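Local coordinates for restriction endonuclease (Mycobacterium sp., PDB 4F0Q) that cleaves DNA in response to cytosine methylation, working as a tetrameric, modification-dependent restriction endonuclease, at the interface of chains A and B and the interface of chains A and C. Sequence-based numbering; all coordinates share one arbitrary frame. Chains: chain A/B/C, Restriction endonuclease.

Contact 1: the interface of chains A and B. Residues chain A 113, 207, 311, 314-315; chain B 318, 342-344.
A:Ser315 and B:Gly342 form the polar centre of this patch of the two-fold interface between chains A and B of the tetramer, an example of the residue following a helix bonding to a loop of the partner subunit. The hydroxyl OG of A:Ser315 lies 2.5 Å from the carbonyl O of B:Gly342, a short hydrogen bond in which the serine must be the donor. Its OG sits anti to its own carbonyl carbon (chi1 -57°), which points the hydroxyl at the partner's loop. The carbonyl O of A:Val311 also comes close to that glycine O, but two acceptors cannot bond, and this approach is best read as doubtful.

Apolar contacts lie beside the serine. A methyl of A:Val311, CG1, rests 3.7 Å from the CA of B:Ser343. The aliphatic part of A:Glu314 crosses B:Leu344 at about a right angle, with CG touching CD1. B:Leu344 turns CG and CD2 to the same side of the A:Ser315 hydroxyl, while CD2 also caps one face of the B:Arg318 guanidinium within its own chain.

Charged groups make the third kind of contact. The guanidinium groups of A:Arg113 and B:Arg318 meet with their planes 36° apart, NH2 to NH2 at 3.2 Å. Chain A's acids probably offset this meeting of like groups; their salt bridges, within chain A, position A:Arg113. A:Asp207 supplies OD1 to A:Arg113 NE at 2.6 Å, met nearly along the carboxylate C-O bond, and also lies near B:Arg318. A:Arg113, bent at chi2 and chi3, uses NH1, the terminal nitrogen other than the one facing B:Arg318, to make a salt bridge of 2.8 Å to A:Glu314 OE2, approached from above the carboxylate plane.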
# COMPACT_ATOMS: atom_id res chain seq x y z
N ARG A 113 -18.42 -7.56 -13.15
CA ARG A 113 -18.64 -6.28 -13.81
C ARG A 113 -19.63 -6.48 -14.96
O ARG A 113 -19.33 -7.17 -15.93
CB ARG A 113 -17.32 -5.73 -14.35
CG ARG A 113 -17.46 -4.42 -15.12
CD ARG A 113 -17.87 -3.28 -14.21
NE ARG A 113 -16.93 -3.10 -13.10
CZ ARG A 113 -15.80 -2.41 -13.17
NH1 ARG A 113 -15.46 -1.82 -14.31
NH2 ARG A 113 -15.01 -2.31 -12.11
N ASP A 207 -20.90 -2.81 -10.65
CA ASP A 207 -20.11 -3.71 -9.82
C ASP A 207 -21.05 -4.57 -9.00
O ASP A 207 -21.76 -4.07 -8.12
CB ASP A 207 -19.19 -2.91 -8.89
CG ASP A 207 -18.03 -2.28 -9.61
OD1 ASP A 207 -17.54 -2.87 -10.60
OD2 ASP A 207 -17.59 -1.19 -9.19
N VAL A 311 -5.27 0.89 -15.10
CA VAL A 311 -5.50 -0.33 -14.34
C VAL A 311 -5.82 -0.01 -12.88
O VAL A 311 -6.73 -0.60 -12.29
CB VAL A 311 -4.29 -1.28 -14.41
CG1 VAL A 311 -4.42 -2.41 -13.40
CG2 VAL A 311 -4.14 -1.85 -15.81
N GLU A 314 -9.21 1.61 -12.53
CA GLU A 314 -10.26 0.64 -12.83
C GLU A 314 -10.76 -0.01 -11.55
O GLU A 314 -11.91 -0.46 -11.47
CB GLU A 314 -9.74 -0.43 -13.80
CG GLU A 314 -10.78 -1.46 -14.24
CD GLU A 314 -11.83 -0.89 -15.18
OE1 GLU A 314 -11.62 0.23 -15.70
OE2 GLU A 314 -12.87 -1.55 -15.39
N SER A 315 -9.90 -0.05 -10.54
CA SER A 315 -10.25 -0.63 -9.24
C SER A 315 -10.78 0.43 -8.29
O SER A 315 -10.93 0.18 -7.09
CB SER A 315 -9.03 -1.31 -8.62
OG SER A 315 -8.50 -2.30 -9.49
N ARG B 318 -11.35 -1.94 -3.51
CA ARG B 318 -11.88 -3.23 -3.09
C ARG B 318 -11.39 -3.59 -1.69
O ARG B 318 -10.34 -4.22 -1.53
CB ARG B 318 -11.47 -4.31 -4.09
CG ARG B 318 -11.48 -3.82 -5.53
CD ARG B 318 -12.34 -4.70 -6.42
NE ARG B 318 -12.63 -4.04 -7.69
CZ ARG B 318 -13.30 -4.60 -8.69
NH1 ARG B 318 -13.75 -5.84 -8.58
NH2 ARG B 318 -13.52 -3.92 -9.81
N GLY B 342 -5.71 -2.47 -7.93
CA GLY B 342 -5.32 -2.30 -9.32
C GLY B 342 -5.70 -3.40 -10.29
O GLY B 342 -6.71 -3.31 -10.98
N SER B 343 -4.86 -4.44 -10.34
CA SER B 343 -4.88 -5.45 -11.40
C SER B 343 -6.25 -6.01 -11.81
O SER B 343 -6.59 -5.98 -13.00
CB SER B 343 -3.93 -6.60 -11.04
OG SER B 343 -3.80 -7.51 -12.13
N LEU B 344 -7.00 -6.55 -10.85
CA LEU B 344 -8.30 -7.20 -11.10
C LEU B 344 -8.17 -8.50 -11.89
O LEU B 344 -9.14 -9.25 -12.00
CB LEU B 344 -9.28 -6.25 -11.81
CG LEU B 344 -9.60 -4.96 -11.05
CD1 LEU B 344 -10.71 -4.22 -11.77
CD2 LEU B 344 -9.97 -5.28 -9.62

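Contact 2: the interface of chains A and C. Residues chain A 24, 215-216; chain C 125, 189.
C:His189 lays the face of its imidazole against the backbone of A:Glu215, illustrating how a ring can pack its face on the main chain of a neighbouring subunit. From CB, CG lies anti to the carbonyl carbon (chi1 -67°), and a chi2 of 70° turns the ring's face toward chain A. CG, the first ring atom, lies 3.8 Å from A:Glu215 CA, which stands over the middle of the ring in a CH-pi contact. On one branch, ND1 is 4.0 Å from the same CA. Beyond it, CE1 meets the glutamate's CG methylene at 3.9 Å, so that side of the imidazole is lined by the start of the glutamate side chain. The other branch meets the backbone instead: CD2 comes within 3.5 Å of the carbonyl O of A:Glu215. NE2, at the tip, is 4.1 Å from that O, a van der Waals neighbour. The glutamate runs on extended past CG, with its carboxylate plane inclined by 36° to the ring. OE2 and NE2 do not touch, but the acid could still favour a protonated histidine through space.

Beside this CH-pi contact, C:Leu125 makes a small hydrophobic clasp with its two methyls divided between two partners. CD1 packs on the branch methyl CG2 of A:Ile216 at 3.6 Å, the two side chains meeting at a slant. CD2 faces the outer end of the A:Phe24 ring, 3.8 Å from CE1 and nearly as near to CZ; phenylalanine and leucine approach from opposite directions.

In the fold, A:Phe24 closes strand 22-24, and A:Glu215 and A:Ile216 belong to the loop joining strands 200-210 and 218-220. They meet the loop between strand 111-115 and helix 130-142 of chain C, together with the late part of its long strand 175-193.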
# COMPACT_ATOMS: atom_id res chain seq x y z
N PHE A 24 -26.06 -25.13 -7.68
CA PHE A 24 -24.73 -24.72 -7.26
C PHE A 24 -24.04 -23.85 -8.31
O PHE A 24 -24.40 -23.89 -9.48
CB PHE A 24 -23.86 -25.94 -6.93
CG PHE A 24 -24.40 -26.78 -5.81
CD1 PHE A 24 -24.06 -26.50 -4.50
CD2 PHE A 24 -25.25 -27.84 -6.07
CE1 PHE A 24 -24.55 -27.27 -3.46
CE2 PHE A 24 -25.75 -28.61 -5.04
CZ PHE A 24 -25.40 -28.33 -3.73
N GLU A 215 -23.29 -22.82 3.83
CA GLU A 215 -23.11 -24.26 3.98
C GLU A 215 -23.06 -24.99 2.63
O GLU A 215 -22.60 -26.13 2.55
CB GLU A 215 -24.21 -24.86 4.85
CG GLU A 215 -24.13 -24.44 6.31
CD GLU A 215 -25.20 -25.09 7.16
OE1 GLU A 215 -26.06 -25.80 6.60
OE2 GLU A 215 -25.17 -24.90 8.40
N ILE A 216 -23.54 -24.33 1.59
CA ILE A 216 -23.46 -24.87 0.23
C ILE A 216 -22.94 -23.80 -0.72
O ILE A 216 -23.06 -22.61 -0.46
CB ILE A 216 -24.83 -25.36 -0.26
CG1 ILE A 216 -25.85 -24.21 -0.25
CG2 ILE A 216 -25.33 -26.51 0.59
CD1 ILE A 216 -27.20 -24.59 -0.80
N LEU C 125 -21.96 -33.32 -0.37
CA LEU C 125 -21.53 -32.13 0.34
C LEU C 125 -20.73 -32.50 1.59
O LEU C 125 -20.81 -33.64 2.06
CB LEU C 125 -22.75 -31.30 0.73
CG LEU C 125 -23.60 -30.77 -0.43
CD1 LEU C 125 -24.86 -30.10 0.09
CD2 LEU C 125 -22.79 -29.82 -1.29
N HIS C 189 -17.46 -23.16 5.97
CA HIS C 189 -17.45 -23.88 4.70
C HIS C 189 -16.71 -23.07 3.64
O HIS C 189 -16.94 -21.87 3.48
CB HIS C 189 -18.87 -24.18 4.23
CG HIS C 189 -19.59 -25.16 5.11
ND1 HIS C 189 -20.00 -24.86 6.39
CD2 HIS C 189 -19.97 -26.44 4.88
CE1 HIS C 189 -20.60 -25.91 6.92
NE2 HIS C 189 -20.59 -26.89 6.02

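Chain A takes part in both contacts, whose C-alpha centres lie about 28 Å apart, and no residue is shared between them. Strand 200-210 connects them in sequence: it carries A:Asp207 of contact 1 and leads into the loop used in contact 2. The chemistry differs, with a hydrogen bond and charged groups at contact 1 and mostly van der Waals packing at contact 2. The symmetry differs too, since the A-B interface is a two-fold and the A-C interface is not an exact one. Two unlike surfaces on one subunit probably help four copies to join as the tetramer.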